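Local coordinates for protein CmeC (Campylobacter jejuni, PDB 4MT4) that forms a trimeric outer-membrane channel of the outer membrane factor family and probably serves as an exit duct for drug efflux, at residues F141-R152 with T456-L467. Numbering follows the deposited sequence.
Sequences FKASEYDYEAAR and TSKNIKEESKNL
Thr456 opens the contact by laying its CG2 methyl against CB of Glu145, while its OG1 approaches Tyr146 CE1 obliquely, the two side chains crossing at about a right angle. One residue on, Ser457 OG donates a hydrogen bond of 2.6 Å to Glu145 OE2, which accepts it on its syn lone pair; the extended glutamate that reaches it runs with CG over a face of the Phe141 ring. Ile460 then fills the middle of the interface. Its CD1 meets Glu145 CB at 3.7 Å, and its CG2 packs on Tyr148 CE2, also at 3.7 Å, where the two side chains run in opposite directions.

Toward the C-terminal end of the short helix charged and polar groups return. The Glu463 carboxylate lies stacked on the Arg152 guanidinium, their planes only 3° apart, an arrangement in which no N-H points at the acid and the ion pair is long. Glu463 OE2 also comes within 2.9 Å of Glu149 OE1, two acceptors whose closeness suggests that one acid may carry a proton; the bend of Glu149 at chi2 (-80°) brings its carboxylate there. Arg152 NH1 instead bonds to Glu463 O at 3.1 Å, and its NE donates to a water that also links Tyr148 OH and Glu463 O. Ser464, just past the helix, pairs its OG with Tyr148 OH at a very short 2.5 Å, while the same OG donates a hydrogen bond to Ile460 O. A type I turn from Ser464 to Leu467 brings Leu467 CD2 near the tyrosine hydroxyl.

The axes of segments 141-152 and 456-463 run at 41° to each other, the first lying on the long helix 129-195, so the contact joins the C-terminal region to the helical part of the channel. Helix 58-79 adjoins them both, with Leu60 against Tyr148 and Met67 against Ile460, and helix 273-293 packs on Tyr146 through Ser277 and Glu280.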
ATOM      1  N   PHE B 141     -14.494   6.479 -17.357  1.00 44.57           N
ATOM      2  CA  PHE B 141     -15.711   6.665 -16.574  1.00 51.30           C
ATOM      3  C   PHE B 141     -16.410   5.333 -16.326  1.00 42.90           C
ATOM      4  O   PHE B 141     -16.862   5.061 -15.216  1.00 43.25           O
ATOM      5  CB  PHE B 141     -16.669   7.634 -17.270  1.00 34.96           C
ATOM      6  CG  PHE B 141     -18.054   7.634 -16.682  1.00 43.26           C
ATOM      7  CD1 PHE B 141     -18.294   8.208 -15.445  1.00 35.75           C
ATOM      8  CD2 PHE B 141     -19.111   7.052 -17.363  1.00 40.93           C
ATOM      9  CE1 PHE B 141     -19.560   8.204 -14.896  1.00 39.77           C
ATOM     10  CE2 PHE B 141     -20.383   7.046 -16.819  1.00 44.65           C
ATOM     11  CZ  PHE B 141     -20.608   7.623 -15.584  1.00 37.17           C
ATOM     12  N   LYS B 142     -16.497   4.511 -17.368  1.00 39.49           N
ATOM     13  CA  LYS B 142     -17.101   3.187 -17.254  1.00 44.70           C
ATOM     14  C   LYS B 142     -16.324   2.320 -16.270  1.00 41.39           C
ATOM     15  O   LYS B 142     -16.902   1.497 -15.560  1.00 45.73           O
ATOM     16  CB  LYS B 142     -17.166   2.498 -18.620  1.00 48.11           C
ATOM     17  CG  LYS B 142     -18.220   3.067 -19.556  1.00 58.12           C
ATOM     18  CD  LYS B 142     -18.357   2.213 -20.808  1.00 67.90           C
ATOM     19  CE  LYS B 142     -19.488   2.706 -21.700  1.00 79.68           C
ATOM     20  NZ  LYS B 142     -19.674   1.837 -22.897  1.00 91.94           N
ATOM     21  N   ALA B 143     -15.010   2.515 -16.234  1.00 42.73           N
ATOM     22  CA  ALA B 143     -14.156   1.795 -15.303  1.00 41.50           C
ATOM     23  C   ALA B 143     -14.417   2.254 -13.874  1.00 45.38           C
ATOM     24  O   ALA B 143     -14.362   1.457 -12.937  1.00 51.61           O
ATOM     25  CB  ALA B 143     -12.694   1.986 -15.667  1.00 40.20           C
ATOM     26  N   SER B 144     -14.707   3.542 -13.714  1.00 43.42           N
ATOM     27  CA  SER B 144     -15.000   4.104 -12.401  1.00 47.40           C
ATOM     28  C   SER B 144     -16.344   3.600 -11.882  1.00 41.49           C
ATOM     29  O   SER B 144     -16.549   3.486 -10.675  1.00 40.77           O
ATOM     30  CB  SER B 144     -14.996   5.636 -12.452  1.00 40.59           C
ATOM     31  OG  SER B 144     -16.068   6.125 -13.238  1.00 40.02           O
ATOM     32  N   GLU B 145     -17.257   3.302 -12.803  1.00 35.56           N
ATOM     33  CA  GLU B 145     -18.557   2.753 -12.437  1.00 41.56           C
ATOM     34  C   GLU B 145     -18.410   1.322 -11.930  1.00 45.42           C
ATOM     35  O   GLU B 145     -19.019   0.936 -10.931  1.00 41.60           O
ATOM     36  CB  GLU B 145     -19.519   2.795 -13.625  1.00 38.89           C
ATOM     37  CG  GLU B 145     -20.052   4.179 -13.952  1.00 44.45           C
ATOM     38  CD  GLU B 145     -21.077   4.155 -15.069  1.00 41.10           C
ATOM     39  OE1 GLU B 145     -20.808   3.529 -16.115  1.00 50.46           O
ATOM     40  OE2 GLU B 145     -22.156   4.758 -14.894  1.00 46.42           O
ATOM     41  N   TYR B 146     -17.592   0.540 -12.629  1.00 42.08           N
ATOM     42  CA  TYR B 146     -17.315  -0.834 -12.232  1.00 45.95           C
ATOM     43  C   TYR B 146     -16.502  -0.872 -10.943  1.00 45.29           C
ATOM     44  O   TYR B 146     -16.643  -1.793 -10.138  1.00 46.22           O
ATOM     45  CB  TYR B 146     -16.577  -1.575 -13.347  1.00 37.82           C
ATOM     46  CG  TYR B 146     -17.405  -1.788 -14.596  1.00 46.56           C
ATOM     47  CD1 TYR B 146     -18.769  -2.033 -14.515  1.00 47.86           C
ATOM     48  CD2 TYR B 146     -16.821  -1.741 -15.857  1.00 49.91           C
ATOM     49  CE1 TYR B 146     -19.527  -2.229 -15.653  1.00 48.59           C
ATOM     50  CE2 TYR B 146     -17.571  -1.936 -16.999  1.00 39.55           C
ATOM     51  CZ  TYR B 146     -18.925  -2.178 -16.891  1.00 46.51           C
ATOM     52  OH  TYR B 146     -19.678  -2.372 -18.027  1.00 51.61           O
ATOM     53  N   ASP B 147     -15.649   0.132 -10.759  1.00 43.94           N
ATOM     54  CA  ASP B 147     -14.875   0.266  -9.529  1.00 45.18           C
ATOM     55  C   ASP B 147     -15.788   0.580  -8.348  1.00 45.79           C
ATOM     56  O   ASP B 147     -15.519   0.171  -7.221  1.00 36.57           O
ATOM     57  CB  ASP B 147     -13.809   1.355  -9.667  1.00 38.32           C
ATOM     58  CG  ASP B 147     -12.584   0.881 -10.423  1.00 40.77           C
ATOM     59  OD1 ASP B 147     -12.383  -0.346 -10.526  1.00 49.86           O
ATOM     60  OD2 ASP B 147     -11.814   1.736 -10.910  1.00 50.56           O
ATOM     61  N   TYR B 148     -16.869   1.305  -8.613  1.00 40.66           N
ATOM     62  CA  TYR B 148     -17.845   1.622  -7.576  1.00 43.49           C
ATOM     63  C   TYR B 148     -18.629   0.379  -7.176  1.00 44.68           C
ATOM     64  O   TYR B 148     -18.899   0.154  -5.997  1.00 39.21           O
ATOM     65  CB  TYR B 148     -18.805   2.716  -8.040  1.00 33.06           C
ATOM     66  CG  TYR B 148     -19.944   2.973  -7.075  1.00 38.23           C
ATOM     67  CD1 TYR B 148     -19.737   3.693  -5.904  1.00 34.86           C
ATOM     68  CD2 TYR B 148     -21.224   2.499  -7.335  1.00 43.99           C
ATOM     69  CE1 TYR B 148     -20.775   3.931  -5.019  1.00 42.05           C
ATOM     70  CE2 TYR B 148     -22.266   2.731  -6.457  1.00 41.82           C
ATOM     71  CZ  TYR B 148     -22.036   3.447  -5.300  1.00 45.68           C
ATOM     72  OH  TYR B 148     -23.070   3.684  -4.422  1.00 51.96           O
ATOM     73  N   GLU B 149     -18.997  -0.421  -8.170  1.00 41.58           N
ATOM     74  CA  GLU B 149     -19.695  -1.678  -7.932  1.00 39.80           C
ATOM     75  C   GLU B 149     -18.809  -2.640  -7.153  1.00 50.59           C
ATOM     76  O   GLU B 149     -19.273  -3.353  -6.264  1.00 54.13           O
ATOM     77  CB  GLU B 149     -20.128  -2.315  -9.254  1.00 48.71           C
ATOM     78  CG  GLU B 149     -21.127  -1.491 -10.053  1.00 46.18           C
ATOM     79  CD  GLU B 149     -22.550  -1.622  -9.541  1.00 55.65           C
ATOM     80  OE1 GLU B 149     -22.747  -2.178  -8.440  1.00 70.54           O
ATOM     81  OE2 GLU B 149     -23.476  -1.174 -10.248  1.00 67.01           O
ATOM     82  N   ALA B 150     -17.525  -2.652  -7.499  1.00 44.87           N
ATOM     83  CA  ALA B 150     -16.548  -3.479  -6.806  1.00 41.67           C
ATOM     84  C   ALA B 150     -16.376  -3.010  -5.368  1.00 47.18           C
ATOM     85  O   ALA B 150     -16.251  -3.820  -4.449  1.00 46.41           O
ATOM     86  CB  ALA B 150     -15.217  -3.451  -7.538  1.00 41.62           C
ATOM     87  N   ALA B 151     -16.375  -1.696  -5.179  1.00 39.48           N
ATOM     88  CA  ALA B 151     -16.236  -1.114  -3.851  1.00 40.39           C
ATOM     89  C   ALA B 151     -17.475  -1.385  -3.004  1.00 41.46           C
ATOM     90  O   ALA B 151     -17.371  -1.643  -1.807  1.00 43.28           O
ATOM     91  CB  ALA B 151     -15.978   0.380  -3.950  1.00 33.42           C
ATOM     92  N   ARG B 152     -18.644  -1.327  -3.636  1.00 37.50           N
ATOM     93  CA  ARG B 152     -19.903  -1.581  -2.948  1.00 31.54           C
ATOM     94  C   ARG B 152     -19.952  -3.014  -2.429  1.00 49.75           C
ATOM     95  O   ARG B 152     -20.266  -3.252  -1.263  1.00 37.57           O
ATOM     96  CB  ARG B 152     -21.089  -1.315  -3.876  1.00 37.74           C
ATOM     97  CG  ARG B 152     -22.436  -1.240  -3.173  1.00 42.87           C
ATOM     98  CD  ARG B 152     -23.556  -0.935  -4.157  1.00 51.14           C
ATOM     99  NE  ARG B 152     -24.775  -0.491  -3.486  1.00 65.95           N
ATOM    100  CZ  ARG B 152     -25.751  -1.300  -3.087  1.00 57.08           C
ATOM    101  NH1 ARG B 152     -26.823  -0.802  -2.488  1.00 50.24           N
ATOM    102  NH2 ARG B 152     -25.655  -2.608  -3.286  1.00 50.45           N
ATOM    103  N   THR B 456     -25.657  -0.002 -16.109  1.00 54.80           N
ATOM    104  CA  THR B 456     -24.851   0.238 -14.918  1.00 51.64           C
ATOM    105  C   THR B 456     -25.183   1.575 -14.259  1.00 63.53           C
ATOM    106  O   THR B 456     -25.319   1.655 -13.039  1.00 61.07           O
ATOM    107  CB  THR B 456     -23.348   0.204 -15.246  1.00 55.20           C
ATOM    108  OG1 THR B 456     -23.045  -0.973 -16.003  1.00 64.38           O
ATOM    109  CG2 THR B 456     -22.523   0.206 -13.966  1.00 50.19           C
ATOM    110  N   SER B 457     -25.317   2.618 -15.073  1.00 46.09           N
ATOM    111  CA  SER B 457     -25.610   3.956 -14.569  1.00 55.66           C
ATOM    112  C   SER B 457     -26.963   4.002 -13.862  1.00 55.47           C
ATOM    113  O   SER B 457     -27.095   4.583 -12.785  1.00 51.30           O
ATOM    114  CB  SER B 457     -25.582   4.975 -15.710  1.00 50.50           C
ATOM    115  OG  SER B 457     -24.313   4.997 -16.338  1.00 60.37           O
ATOM    116  N   LYS B 458     -27.962   3.381 -14.478  1.00 52.98           N
ATOM    117  CA  LYS B 458     -29.298   3.303 -13.900  1.00 51.19           C
ATOM    118  C   LYS B 458     -29.289   2.481 -12.611  1.00 66.17           C
ATOM    119  O   LYS B 458     -29.964   2.825 -11.640  1.00 55.23           O
ATOM    120  CB  LYS B 458     -30.276   2.702 -14.911  1.00 61.26           C
ATOM    121  CG  LYS B 458     -31.581   2.223 -14.316  1.00 78.23           C
ATOM    122  CD  LYS B 458     -32.451   1.561 -15.369  1.00 77.24           C
ATOM    123  CE  LYS B 458     -33.588   0.786 -14.728  1.00 86.55           C
ATOM    124  NZ  LYS B 458     -33.082  -0.333 -13.881  1.00 76.97           N
ATOM    125  N   ASN B 459     -28.516   1.399 -12.610  1.00 56.14           N
ATOM    126  CA  ASN B 459     -28.384   0.556 -11.427  1.00 55.72           C
ATOM    127  C   ASN B 459     -27.673   1.274 -10.285  1.00 58.22           C
ATOM    128  O   ASN B 459     -28.095   1.188  -9.134  1.00 53.30           O
ATOM    129  CB  ASN B 459     -27.639  -0.736 -11.768  1.00 51.00           C
ATOM    130  CG  ASN B 459     -28.503  -1.721 -12.532  1.00 58.92           C
ATOM    131  OD1 ASN B 459     -29.727  -1.717 -12.407  1.00 66.49           O
ATOM    132  ND2 ASN B 459     -27.867  -2.576 -13.324  1.00 66.88           N
ATOM    133  N   ILE B 460     -26.594   1.981 -10.613  1.00 53.58           N
ATOM    134  CA  ILE B 460     -25.814   2.709  -9.616  1.00 50.73           C
ATOM    135  C   ILE B 460     -26.655   3.785  -8.936  1.00 56.07           C
ATOM    136  O   ILE B 460     -26.637   3.919  -7.713  1.00 49.09           O
ATOM    137  CB  ILE B 460     -24.560   3.352 -10.241  1.00 53.57           C
ATOM    138  CG1 ILE B 460     -23.499   2.285 -10.517  1.00 48.28           C
ATOM    139  CG2 ILE B 460     -23.986   4.424  -9.327  1.00 41.55           C
ATOM    140  CD1 ILE B 460     -22.248   2.821 -11.173  1.00 49.83           C
ATOM    141  N   LYS B 461     -27.404   4.540  -9.733  1.00 57.13           N
ATOM    142  CA  LYS B 461     -28.268   5.586  -9.200  1.00 62.23           C
ATOM    143  C   LYS B 461     -29.368   5.002  -8.314  1.00 60.87           C
ATOM    144  O   LYS B 461     -29.715   5.578  -7.282  1.00 58.68           O
ATOM    145  CB  LYS B 461     -28.887   6.402 -10.339  1.00 55.49           C
ATOM    146  CG  LYS B 461     -29.817   7.510  -9.872  1.00 65.21           C
ATOM    147  CD  LYS B 461     -30.177   8.463 -11.002  1.00 68.12           C
ATOM    148  CE  LYS B 461     -31.017   9.623 -10.489  1.00 66.92           C
ATOM    149  NZ  LYS B 461     -31.247  10.662 -11.531  1.00 95.30           N
ATOM    150  N   GLU B 462     -29.903   3.853  -8.716  1.00 59.50           N
ATOM    151  CA  GLU B 462     -30.972   3.199  -7.966  1.00 59.73           C
ATOM    152  C   GLU B 462     -30.482   2.645  -6.629  1.00 71.05           C
ATOM    153  O   GLU B 462     -31.192   2.714  -5.627  1.00 65.59           O
ATOM    154  CB  GLU B 462     -31.593   2.076  -8.802  1.00 66.02           C
ATOM    155  CG  GLU B 462     -32.516   1.138  -8.031  1.00 79.93           C
ATOM    156  CD  GLU B 462     -33.670   1.861  -7.364  1.00 96.16           C
ATOM    157  OE1 GLU B 462     -34.226   2.798  -7.977  1.00103.56           O
ATOM    158  OE2 GLU B 462     -34.017   1.493  -6.221  1.00 86.99           O
ATOM    159  N   GLU B 463     -29.265   2.111  -6.612  1.00 58.58           N
ATOM    160  CA  GLU B 463     -28.738   1.452  -5.419  1.00 57.32           C
ATOM    161  C   GLU B 463     -27.990   2.410  -4.489  1.00 60.36           C
ATOM    162  O   GLU B 463     -27.628   2.040  -3.372  1.00 64.60           O
ATOM    163  CB  GLU B 463     -27.818   0.294  -5.819  1.00 51.76           C
ATOM    164  CG  GLU B 463     -26.507   0.732  -6.452  1.00 54.69           C
ATOM    165  CD  GLU B 463     -25.741  -0.424  -7.064  1.00 62.44           C
ATOM    166  OE1 GLU B 463     -26.218  -1.574  -6.970  1.00 65.10           O
ATOM    167  OE2 GLU B 463     -24.661  -0.180  -7.643  1.00 56.53           O
ATOM    168  N   SER B 464     -27.764   3.637  -4.951  1.00 56.26           N
ATOM    169  CA  SER B 464     -27.068   4.643  -4.149  1.00 54.78           C
ATOM    170  C   SER B 464     -28.049   5.662  -3.577  1.00 44.21           C
ATOM    171  O   SER B 464     -27.663   6.764  -3.193  1.00 58.33           O
ATOM    172  CB  SER B 464     -26.004   5.357  -4.982  1.00 59.35           C
ATOM    173  OG  SER B 464     -25.112   4.430  -5.574  1.00 63.37           O
ATOM    174  N   LYS B 465     -29.318   5.273  -3.527  1.00 53.67           N
ATOM    175  CA  LYS B 465     -30.399   6.136  -3.057  1.00 53.73           C
ATOM    176  C   LYS B 465     -30.160   6.703  -1.659  1.00 63.63           C
ATOM    177  O   LYS B 465     -30.435   7.877  -1.405  1.00 59.00           O
ATOM    178  CB  LYS B 465     -31.715   5.356  -3.077  1.00 70.60           C
ATOM    179  CG  LYS B 465     -31.532   3.893  -2.700  1.00 75.32           C
ATOM    180  CD  LYS B 465     -32.841   3.119  -2.694  1.00 91.94           C
ATOM    181  CE  LYS B 465     -33.611   3.336  -1.404  1.00 93.89           C
ATOM    182  NZ  LYS B 465     -34.616   2.257  -1.188  1.00 93.86           N
ATOM    183  N   ASN B 466     -29.648   5.869  -0.759  1.00 54.15           N
ATOM    184  CA  ASN B 466     -29.499   6.251   0.641  1.00 55.51           C
ATOM    185  C   ASN B 466     -28.079   6.663   1.020  1.00 45.95           C
ATOM    186  O   ASN B 466     -27.791   6.901   2.193  1.00 57.97           O
ATOM    187  CB  ASN B 466     -29.953   5.104   1.547  1.00 53.32           C
ATOM    188  CG  ASN B 466     -31.417   4.753   1.355  1.00 56.57           C
ATOM    189  OD1 ASN B 466     -31.771   3.583   1.205  1.00 65.22           O
ATOM    190  ND2 ASN B 466     -32.275   5.767   1.360  1.00 52.96           N
ATOM    191  N   LEU B 467     -27.193   6.740   0.031  1.00 56.84           N
ATOM    192  CA  LEU B 467     -25.816   7.147   0.288  1.00 57.65           C
ATOM    193  C   LEU B 467     -25.779   8.583   0.802  1.00 62.60           C
ATOM    194  O   LEU B 467     -26.204   9.510   0.116  1.00 52.71           O
ATOM    195  CB  LEU B 467     -24.963   7.007  -0.974  1.00 56.07           C
ATOM    196  CG  LEU B 467     -23.461   7.249  -0.809  1.00 55.02           C
ATOM    197  CD1 LEU B 467     -22.852   6.243   0.159  1.00 44.98           C
ATOM    198  CD2 LEU B 467     -22.752   7.201  -2.155  1.00 44.27           C
TER
HETATM  199  O   HOH W   1     -24.391   2.023  -2.826  1.00 50.12           O